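Local coordinates for exopolyphosphatase-related protein (Archaeoglobus fulgidus, PDB 3LLV), which probably binds NAD(P) or a related nucleotide through this Rossmann-type TrkA-N domain, one piece of a longer protein that may also bind nucleic acid, at residues A[23-27]-A[28-32]; A[83-86]-A[87-91]; A[127-130]-A[131-134]. All coordinates share one frame; numbering follows the deposited sequence.

Contact 1 (A[23-27]-A[28-32]); sequences RELTA and AGKKV
L25 gives the end of helix 16-27 both a polar and an apolar tie to the chain that follows, and the turn that leads out of the helix is a worked example of the Schellman motif. The polar part is wholly backbone. A28 N donates to E24 O in the last ordinary helical bond, at 3.2 Å. G29 then leaves the helix with a positive phi of 81°, and its N closes on T26 O at 2.8 Å; the donor stands above that carbonyl plane, 64° out of it. One residue on, K30 N reaches back to L25 O, 3.0 Å away. The side chain of K30 follows the same carbonyl, its CG 3.3 Å from L25 O, before a bend at chi2 leads it off.

The apolar part lies beyond the turn. V32 opens strand 32-36, and its CG2, anti to the carbonyl carbon, meets L25 CB at 3.7 Å. T26 OG1 hydrogen-bonds to V22 O, a turn earlier in the helix. L25 and K30 also touch Y9 on strand 9-12. Main-chain bonds thus close the helix end, and one aliphatic contact joins the first residue of strand 32-36 to the last helical turn, within a beta-alpha-beta crossover.

Contact 2 (A[83-86]-A[87-91]); sequences FNLK and ILKAL
I87 sits one turn after F83 in helix 81-94 and meets it through both backbone and side chain. I87 N donates to F83 O at 2.9 Å. With CG1 anti to its own carbonyl carbon (chi1 -69°), the longer branch of I87 runs back toward the preceding turn: CG1 passes 3.2 Å from F83 O, and CD1 goes on to F83 CD2 at 3.7 Å. The phenyl ring takes this branch over one face, with CG1 offset toward the rim. CD1 also lies beside N84, 4.0 Å from OD1, the two side chains pointing the same way. The amide of N84 is held from elsewhere, its ND2 bonded to R102 O and G78 O.

The helix is the crossover of a beta-alpha-beta unit of the Rossmann-type sheet, linking strand 73-76 to strand 99-103. Accordingly I87 rests on I76 of strand 73-76 and on Y63 of helix 60-65, while L85 turns to another neighbour, helix 109-114, where it touches E111 and F112.

L85 O accepts K89 N at 2.9 Å, and the lysine chain then passes across the leucine. K89 is extended beyond CG, so that its CE comes to 3.8 Å from L85 CG and NZ to 3.8 Å from L85 CD2. K86, whose side chain is exposed, contributes through its carbonyl, which receives A90 N at 3.0 Å.

Contact 3 (A[127-130]-A[131-134]); sequences VKQA and FMDK
F131 packs against V127, one turn earlier in helix 123-137, the C-terminal helix that follows edge strand 119-122. Its side chain can be followed outward from the backbone. CB lies 3.5 Å from K128 O. At the next step CG approaches V127 O, and CD2 comes closer still, at 3.3 Å, with this oxygen in the ring plane at its edge. The same V127 O accepts F131 N in a nearly straight bond, the N-H...O angle being 175°. Farther out, CE2 meets V127 CG1 at 3.7 Å; valine and phenylalanine lie side by side, pointing the same way.

The pairs that follow along the helix, Q129 with D133 and A130 with K134, are polar. Q129 O accepts D133 N at 2.8 Å. The side-chain oxygens Q129 OE1 and D133 OD1, 3.5 Å apart, are both acceptors and form no hydrogen bond. A130 O receives K134 N, and also accepts a hydrogen bond from a water 3.0 Å away. That water in turn accepts from K134 NZ, which the bend at chi4 (71°) turns back toward it.

In this surface contact, far from the chain's centre, i to i+4 backbone bonds carry the helix, V127 CG1 and the F131 ring add one apolar contact beside them, and water links the lysine ammonium to A130 O.

In the fold
All three contacts are local, two within a helix and one where a helix ends, and they differ mainly in surroundings. Contact 2 is the buried one, its helix covered by strand 73-76 and helices 60-65 and 109-114, so apolar branches predominate. Contact 1 is a surface contact on the other side of the chain's centre, their centres about 24 Å apart; its chemistry is chiefly that of the main chain turning into a strand. Contact 3, centred about 21 Å from the centre of the chain, lies on the C-terminal helix after outermost strand 119-122, where charged side chains and water take part. The three contacts thus lie on three different helices, 16-27, 81-94 and 123-137.

Contact 1 (A[23-27]-A[28-32])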
ATOM      1  N   ARG A  23      -0.962 -11.677  -0.339  1.00  6.53           N
ATOM      2  CA  ARG A  23      -1.345 -13.058  -0.022  1.00  6.49           C
ATOM      3  C   ARG A  23      -2.533 -13.163   0.829  1.00  7.33           C
ATOM      4  O   ARG A  23      -3.420 -13.922   0.583  1.00  6.43           O
ATOM      5  CB  ARG A  23      -0.260 -13.741   0.756  1.00  6.84           C
ATOM      6  CG  ARG A  23       0.842 -14.189  -0.031  1.00  7.57           C
ATOM      7  CD  ARG A  23       1.722 -15.065   0.787  1.00  8.29           C
ATOM      8  NE  ARG A  23       1.069 -16.216   1.351  1.00  9.24           N
ATOM      9  CZ  ARG A  23       1.604 -16.989   2.300  1.00 11.57           C
ATOM     10  NH1 ARG A  23       0.965 -18.030   2.753  1.00 12.00           N
ATOM     11  NH2 ARG A  23       2.775 -16.719   2.812  1.00 11.09           N
ATOM     12  N   GLU A  24      -2.519 -12.409   1.902  1.00  6.57           N
ATOM     13  CA  GLU A  24      -3.570 -12.527   2.887  1.00  8.05           C
ATOM     14  C   GLU A  24      -4.930 -12.080   2.361  1.00  7.82           C
ATOM     15  O   GLU A  24      -5.943 -12.706   2.667  1.00  8.17           O
ATOM     16  CB  GLU A  24      -3.200 -11.764   4.155  1.00  7.76           C
ATOM     17  CG  GLU A  24      -4.052 -12.140   5.359  1.00 11.61           C
ATOM     18  CD  GLU A  24      -3.554 -11.526   6.648  1.00 14.40           C
ATOM     19  OE1 GLU A  24      -4.341 -11.460   7.623  1.00 17.42           O
ATOM     20  OE2 GLU A  24      -2.380 -11.095   6.677  1.00 16.33           O
ATOM     21  N   LEU A  25      -4.954 -11.000   1.581  1.00  7.32           N
ATOM     22  CA  LEU A  25      -6.201 -10.516   0.994  1.00  7.18           C
ATOM     23  C   LEU A  25      -6.756 -11.474  -0.057  1.00  7.70           C
ATOM     24  O   LEU A  25      -7.963 -11.709  -0.122  1.00  8.13           O
ATOM     25  CB  LEU A  25      -6.016  -9.105   0.425  1.00  6.80           C
ATOM     26  CG  LEU A  25      -5.840  -8.012   1.489  1.00  5.94           C
ATOM     27  CD1 LEU A  25      -5.282  -6.730   0.868  1.00  6.67           C
ATOM     28  CD2 LEU A  25      -7.130  -7.731   2.226  1.00  6.42           C
ATOM     29  N   THR A  26      -5.868 -12.039  -0.864  1.00  7.99           N
ATOM     30  CA  THR A  26      -6.256 -13.075  -1.815  1.00  8.61           C
ATOM     31  C   THR A  26      -6.906 -14.273  -1.109  1.00  8.87           C
ATOM     32  O   THR A  26      -7.943 -14.773  -1.567  1.00  8.86           O
ATOM     33  CB  THR A  26      -5.063 -13.494  -2.706  1.00  8.28           C
ATOM     34  OG1 THR A  26      -4.541 -12.323  -3.357  1.00  8.91           O
ATOM     35  CG2 THR A  26      -5.488 -14.535  -3.757  1.00  9.81           C
ATOM     36  N   ALA A  27      -6.327 -14.700   0.019  1.00  8.55           N
ATOM     37  CA  ALA A  27      -6.852 -15.856   0.766  1.00  8.88           C
ATOM     38  C   ALA A  27      -8.242 -15.577   1.346  1.00  8.77           C
ATOM     39  O   ALA A  27      -9.050 -16.493   1.502  1.00  9.04           O
ATOM     40  CB  ALA A  27      -5.876 -16.274   1.883  1.00  8.67           C
ATOM     41  N   ALA A  28      -8.494 -14.311   1.675  1.00  9.21           N
ATOM     42  CA  ALA A  28      -9.807 -13.850   2.118  1.00  9.34           C
ATOM     43  C   ALA A  28     -10.770 -13.705   0.937  1.00  9.50           C
ATOM     44  O   ALA A  28     -11.945 -13.362   1.119  1.00  9.86           O
ATOM     45  CB  ALA A  28      -9.679 -12.523   2.895  1.00  9.55           C
ATOM     46  N   GLY A  29     -10.263 -13.972  -0.267  1.00  9.73           N
ATOM     47  CA  GLY A  29     -11.071 -13.992  -1.488  1.00  9.95           C
ATOM     48  C   GLY A  29     -11.334 -12.626  -2.091  1.00 10.12           C
ATOM     49  O   GLY A  29     -12.434 -12.369  -2.592  1.00 10.37           O
ATOM     50  N   LYS A  30     -10.328 -11.751  -2.041  1.00 10.36           N
ATOM     51  CA  LYS A  30     -10.435 -10.387  -2.577  1.00 10.16           C
ATOM     52  C   LYS A  30      -9.631 -10.281  -3.868  1.00  9.94           C
ATOM     53  O   LYS A  30      -8.674 -11.038  -4.069  1.00 10.11           O
ATOM     54  CB  LYS A  30      -9.899  -9.352  -1.566  1.00 10.30           C
ATOM     55  CG  LYS A  30     -10.400  -9.505  -0.121  1.00 10.79           C
ATOM     56  CD  LYS A  30     -11.891  -9.218   0.029  1.00 13.05           C
ATOM     57  CE  LYS A  30     -12.363  -9.472   1.454  1.00 13.99           C
ATOM     58  NZ  LYS A  30     -13.852  -9.459   1.567  1.00 14.40           N
ATOM     59  N   LYS A  31     -10.022  -9.348  -4.736  1.00  8.79           N
ATOM     60  CA  LYS A  31      -9.277  -9.049  -5.960  1.00  8.21           C
ATOM     61  C   LYS A  31      -8.243  -7.962  -5.670  1.00  7.48           C
ATOM     62  O   LYS A  31      -8.605  -6.838  -5.314  1.00  7.07           O
ATOM     63  CB  LYS A  31     -10.229  -8.590  -7.081  1.00  8.62           C
ATOM     64  N   VAL A  32      -6.963  -8.307  -5.826  1.00  6.71           N
ATOM     65  CA  VAL A  32      -5.856  -7.407  -5.472  1.00  6.82           C
ATOM     66  C   VAL A  32      -4.949  -7.175  -6.667  1.00  6.79           C
ATOM     67  O   VAL A  32      -4.632  -8.108  -7.402  1.00  6.17           O
ATOM     68  CB  VAL A  32      -4.967  -7.992  -4.322  1.00  6.29           C
ATOM     69  CG1 VAL A  32      -4.007  -6.926  -3.792  1.00  6.08           C
ATOM     70  CG2 VAL A  32      -5.824  -8.572  -3.203  1.00  9.18           C
TER

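Contact 2 (A[83-86]-A[87-91])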
ATOM      1  N   PHE A  83       9.203   8.702  -0.382  1.00  9.46           N
ATOM      2  CA  PHE A  83       8.578   8.119  -1.556  1.00  9.92           C
ATOM      3  C   PHE A  83       7.085   7.911  -1.374  1.00  9.65           C
ATOM      4  O   PHE A  83       6.289   8.230  -2.275  1.00  9.30           O
ATOM      5  CB  PHE A  83       9.273   6.806  -1.978  1.00  8.98           C
ATOM      6  CG  PHE A  83       8.987   6.397  -3.395  1.00 11.10           C
ATOM      7  CD1 PHE A  83       9.239   7.274  -4.457  1.00 12.62           C
ATOM      8  CD2 PHE A  83       8.500   5.124  -3.680  1.00 10.99           C
ATOM      9  CE1 PHE A  83       8.979   6.892  -5.764  1.00 14.98           C
ATOM     10  CE2 PHE A  83       8.241   4.733  -5.002  1.00 13.00           C
ATOM     11  CZ  PHE A  83       8.479   5.615  -6.034  1.00 13.05           C
ATOM     12  N   ASN A  84       6.691   7.427  -0.195  1.00  9.48           N
ATOM     13  CA  ASN A  84       5.278   7.198   0.097  1.00  9.15           C
ATOM     14  C   ASN A  84       4.477   8.507   0.065  1.00  8.84           C
ATOM     15  O   ASN A  84       3.328   8.517  -0.348  1.00  8.11           O
ATOM     16  CB  ASN A  84       5.111   6.514   1.468  1.00  8.30           C
ATOM     17  CG  ASN A  84       5.477   5.043   1.435  1.00  8.59           C
ATOM     18  OD1 ASN A  84       5.908   4.505   0.408  1.00  9.18           O
ATOM     19  ND2 ASN A  84       5.330   4.386   2.579  1.00  7.84           N
ATOM     20  N   LEU A  85       5.100   9.613   0.474  1.00  9.41           N
ATOM     21  CA  LEU A  85       4.401  10.893   0.491  1.00  9.71           C
ATOM     22  C   LEU A  85       4.168  11.331  -0.955  1.00 10.78           C
ATOM     23  O   LEU A  85       3.076  11.804  -1.311  1.00 10.96           O
ATOM     24  CB  LEU A  85       5.192  11.941   1.304  1.00  9.75           C
ATOM     25  CG  LEU A  85       4.503  13.276   1.511  1.00  9.00           C
ATOM     26  CD1 LEU A  85       3.231  13.098   2.373  1.00  8.90           C
ATOM     27  CD2 LEU A  85       5.442  14.236   2.213  1.00 10.11           C
ATOM     28  N   LYS A  86       5.186  11.129  -1.797  1.00 10.34           N
ATOM     29  CA  LYS A  86       5.062  11.435  -3.218  1.00 10.94           C
ATOM     30  C   LYS A  86       3.973  10.592  -3.868  1.00 11.16           C
ATOM     31  O   LYS A  86       3.191  11.107  -4.700  1.00 12.11           O
ATOM     32  CB  LYS A  86       6.397  11.235  -3.916  1.00 11.05           C
ATOM     33  CG  LYS A  86       7.371  12.363  -3.684  1.00 12.77           C
ATOM     34  CD  LYS A  86       8.701  12.033  -4.349  1.00 15.86           C
ATOM     35  CE  LYS A  86       9.524  13.281  -4.616  1.00 21.03           C
ATOM     36  NZ  LYS A  86       9.800  14.052  -3.372  1.00 22.20           N
ATOM     37  N   ILE A  87       3.897   9.321  -3.472  1.00 10.20           N
ATOM     38  CA  ILE A  87       2.881   8.423  -4.016  1.00 10.69           C
ATOM     39  C   ILE A  87       1.494   8.898  -3.612  1.00 10.27           C
ATOM     40  O   ILE A  87       0.575   9.009  -4.448  1.00 10.49           O
ATOM     41  CB  ILE A  87       3.092   6.976  -3.513  1.00 10.33           C
ATOM     42  CG1 ILE A  87       4.378   6.376  -4.125  1.00 10.18           C
ATOM     43  CG2 ILE A  87       1.855   6.142  -3.768  1.00 10.68           C
ATOM     44  CD1 ILE A  87       4.819   5.117  -3.423  1.00 10.15           C
ATOM     45  N   LEU A  88       1.354   9.237  -2.333  1.00 10.88           N
ATOM     46  CA  LEU A  88       0.063   9.665  -1.792  1.00 11.20           C
ATOM     47  C   LEU A  88      -0.389  10.963  -2.493  1.00 11.61           C
ATOM     48  O   LEU A  88      -1.561  11.111  -2.808  1.00 11.66           O
ATOM     49  CB  LEU A  88       0.188   9.902  -0.280  1.00 11.15           C
ATOM     50  CG  LEU A  88      -1.009  10.554   0.443  1.00 11.07           C
ATOM     51  CD1 LEU A  88      -2.268   9.687   0.274  1.00 10.76           C
ATOM     52  CD2 LEU A  88      -0.686  10.768   1.936  1.00 11.04           C
ATOM     53  N   LYS A  89       0.540  11.893  -2.721  1.00 11.00           N
ATOM     54  CA  LYS A  89       0.180  13.155  -3.371  1.00 11.13           C
ATOM     55  C   LYS A  89      -0.235  12.938  -4.828  1.00 11.20           C
ATOM     56  O   LYS A  89      -1.175  13.587  -5.289  1.00 11.10           O
ATOM     57  CB  LYS A  89       1.348  14.133  -3.276  1.00 11.60           C
ATOM     58  CG  LYS A  89       1.476  14.722  -1.851  1.00 10.82           C
ATOM     59  CD  LYS A  89       2.696  15.641  -1.695  1.00 13.55           C
ATOM     60  CE  LYS A  89       2.810  16.123  -0.261  1.00 14.10           C
ATOM     61  NZ  LYS A  89       4.039  16.924  -0.005  1.00 13.55           N
ATOM     62  N   ALA A  90       0.474  12.051  -5.538  1.00 11.22           N
ATOM     63  CA  ALA A  90       0.113  11.677  -6.922  1.00 10.40           C
ATOM     64  C   ALA A  90      -1.296  11.078  -6.962  1.00 10.34           C
ATOM     65  O   ALA A  90      -2.151  11.478  -7.781  1.00 10.05           O
ATOM     66  CB  ALA A  90       1.145  10.678  -7.532  1.00 11.40           C
ATOM     67  N   LEU A  91      -1.533  10.121  -6.068  1.00 10.27           N
ATOM     68  CA  LEU A  91      -2.828   9.492  -5.940  1.00 10.50           C
ATOM     69  C   LEU A  91      -3.905  10.532  -5.703  1.00 10.48           C
ATOM     70  O   LEU A  91      -4.902  10.556  -6.417  1.00 10.73           O
ATOM     71  CB  LEU A  91      -2.817   8.450  -4.800  1.00 10.98           C
ATOM     72  CG  LEU A  91      -4.150   7.726  -4.604  1.00 10.84           C
ATOM     73  CD1 LEU A  91      -4.577   6.919  -5.849  1.00 13.08           C
ATOM     74  CD2 LEU A  91      -4.099   6.813  -3.354  1.00 12.39           C
TER

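Contact 3 (A[127-130]-A[131-134])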
ATOM      1  N   VAL A 127       4.684  -2.455  15.380  1.00  8.87           N
ATOM      2  CA  VAL A 127       5.653  -3.297  16.091  1.00  8.90           C
ATOM      3  C   VAL A 127       5.254  -3.406  17.570  1.00  8.74           C
ATOM      4  O   VAL A 127       5.230  -4.497  18.149  1.00  7.94           O
ATOM      5  CB  VAL A 127       7.078  -2.756  15.918  1.00  8.41           C
ATOM      6  CG1 VAL A 127       8.055  -3.422  16.909  1.00  7.91           C
ATOM      7  CG2 VAL A 127       7.559  -3.039  14.464  1.00  7.08           C
ATOM      8  N   LYS A 128       4.933  -2.265  18.186  1.00  9.46           N
ATOM      9  CA  LYS A 128       4.494  -2.278  19.581  1.00  9.24           C
ATOM     10  C   LYS A 128       3.307  -3.240  19.750  1.00  8.86           C
ATOM     11  O   LYS A 128       3.325  -4.069  20.645  1.00  8.99           O
ATOM     12  CB  LYS A 128       4.108  -0.866  20.012  1.00  8.36           C
ATOM     13  CG  LYS A 128       3.520  -0.724  21.424  1.00 10.58           C
ATOM     14  CD  LYS A 128       3.030   0.712  21.653  1.00 13.86           C
ATOM     15  CE  LYS A 128       1.670   0.965  21.008  1.00 14.14           C
ATOM     16  NZ  LYS A 128       1.339   2.394  20.975  1.00 16.48           N
ATOM     17  N   GLN A 129       2.290  -3.140  18.888  1.00  9.29           N
ATOM     18  CA  GLN A 129       1.101  -3.975  19.052  1.00 10.52           C
ATOM     19  C   GLN A 129       1.423  -5.455  18.883  1.00 10.29           C
ATOM     20  O   GLN A 129       0.879  -6.302  19.591  1.00 10.53           O
ATOM     21  CB  GLN A 129      -0.056  -3.538  18.127  1.00 10.77           C
ATOM     22  CG  GLN A 129      -1.044  -2.597  18.842  1.00 15.18           C
ATOM     23  CD  GLN A 129      -1.479  -3.121  20.230  1.00 19.98           C
ATOM     24  OE1 GLN A 129      -1.924  -4.273  20.373  1.00 21.96           O
ATOM     25  NE2 GLN A 129      -1.312  -2.285  21.257  1.00 19.88           N
ATOM     26  N   ALA A 130       2.347  -5.759  17.977  1.00  9.59           N
ATOM     27  CA  ALA A 130       2.785  -7.140  17.778  1.00  9.56           C
ATOM     28  C   ALA A 130       3.444  -7.710  19.039  1.00  9.07           C
ATOM     29  O   ALA A 130       3.123  -8.839  19.463  1.00 10.50           O
ATOM     30  CB  ALA A 130       3.703  -7.258  16.537  1.00  9.03           C
ATOM     31  N   PHE A 131       4.348  -6.930  19.639  1.00  9.88           N
ATOM     32  CA  PHE A 131       4.935  -7.285  20.946  1.00  9.58           C
ATOM     33  C   PHE A 131       3.854  -7.483  21.993  1.00 10.75           C
ATOM     34  O   PHE A 131       3.861  -8.495  22.718  1.00 10.47           O
ATOM     35  CB  PHE A 131       5.929  -6.218  21.419  1.00  9.51           C
ATOM     36  CG  PHE A 131       7.354  -6.421  20.918  1.00  7.71           C
ATOM     37  CD1 PHE A 131       8.295  -7.097  21.695  1.00  7.78           C
ATOM     38  CD2 PHE A 131       7.756  -5.928  19.681  1.00 10.54           C
ATOM     39  CE1 PHE A 131       9.621  -7.281  21.244  1.00  7.64           C
ATOM     40  CE2 PHE A 131       9.085  -6.128  19.225  1.00  9.25           C
ATOM     41  CZ  PHE A 131      10.012  -6.793  20.026  1.00  7.89           C
HETATM   42  N   MSE A 132       2.924  -6.527  22.084  1.00 10.76           N
HETATM   43  CA  MSE A 132       1.858  -6.619  23.087  1.00 11.53           C
HETATM   44  C   MSE A 132       1.003  -7.870  22.923  1.00 11.01           C
HETATM   45  O   MSE A 132       0.652  -8.502  23.917  1.00 11.21           O
HETATM   46  CB  MSE A 132       0.976  -5.366  23.092  1.00 11.76           C
HETATM   47  CG  MSE A 132       1.704  -4.131  23.543  1.00 13.23           C
HETATM   48 SE   MSE A 132       2.376  -4.220  25.404  1.00 25.70          SE
HETATM   49  CE  MSE A 132       0.691  -4.389  26.403  1.00 20.59           C
ATOM     50  N   ASP A 133       0.664  -8.210  21.676  1.00 11.40           N
ATOM     51  CA  ASP A 133      -0.155  -9.385  21.402  1.00 12.01           C
ATOM     52  C   ASP A 133       0.538 -10.657  21.886  1.00 12.33           C
ATOM     53  O   ASP A 133      -0.101 -11.536  22.483  1.00 12.09           O
ATOM     54  CB  ASP A 133      -0.470  -9.519  19.907  1.00 12.55           C
ATOM     55  CG  ASP A 133      -1.466  -8.477  19.402  1.00 13.56           C
ATOM     56  OD1 ASP A 133      -2.129  -7.780  20.209  1.00 13.93           O
ATOM     57  OD2 ASP A 133      -1.581  -8.359  18.166  1.00 14.30           O
ATOM     58  N   LYS A 134       1.835 -10.762  21.614  1.00 11.54           N
ATOM     59  CA  LYS A 134       2.631 -11.890  22.108  1.00 12.12           C
ATOM     60  C   LYS A 134       2.729 -11.924  23.651  1.00 12.24           C
ATOM     61  O   LYS A 134       2.550 -12.988  24.266  1.00 12.67           O
ATOM     62  CB  LYS A 134       4.000 -11.932  21.411  1.00 11.90           C
ATOM     63  CG  LYS A 134       3.882 -12.295  19.928  1.00 12.64           C
ATOM     64  CD  LYS A 134       5.222 -12.350  19.197  1.00 13.64           C
ATOM     65  CE  LYS A 134       5.101 -13.105  17.854  1.00 15.70           C
ATOM     66  NZ  LYS A 134       4.331 -12.342  16.823  1.00 14.40           N
TER
HETATM   67  O   HOH W   1       1.921 -10.859  17.585  1.00 25.05           O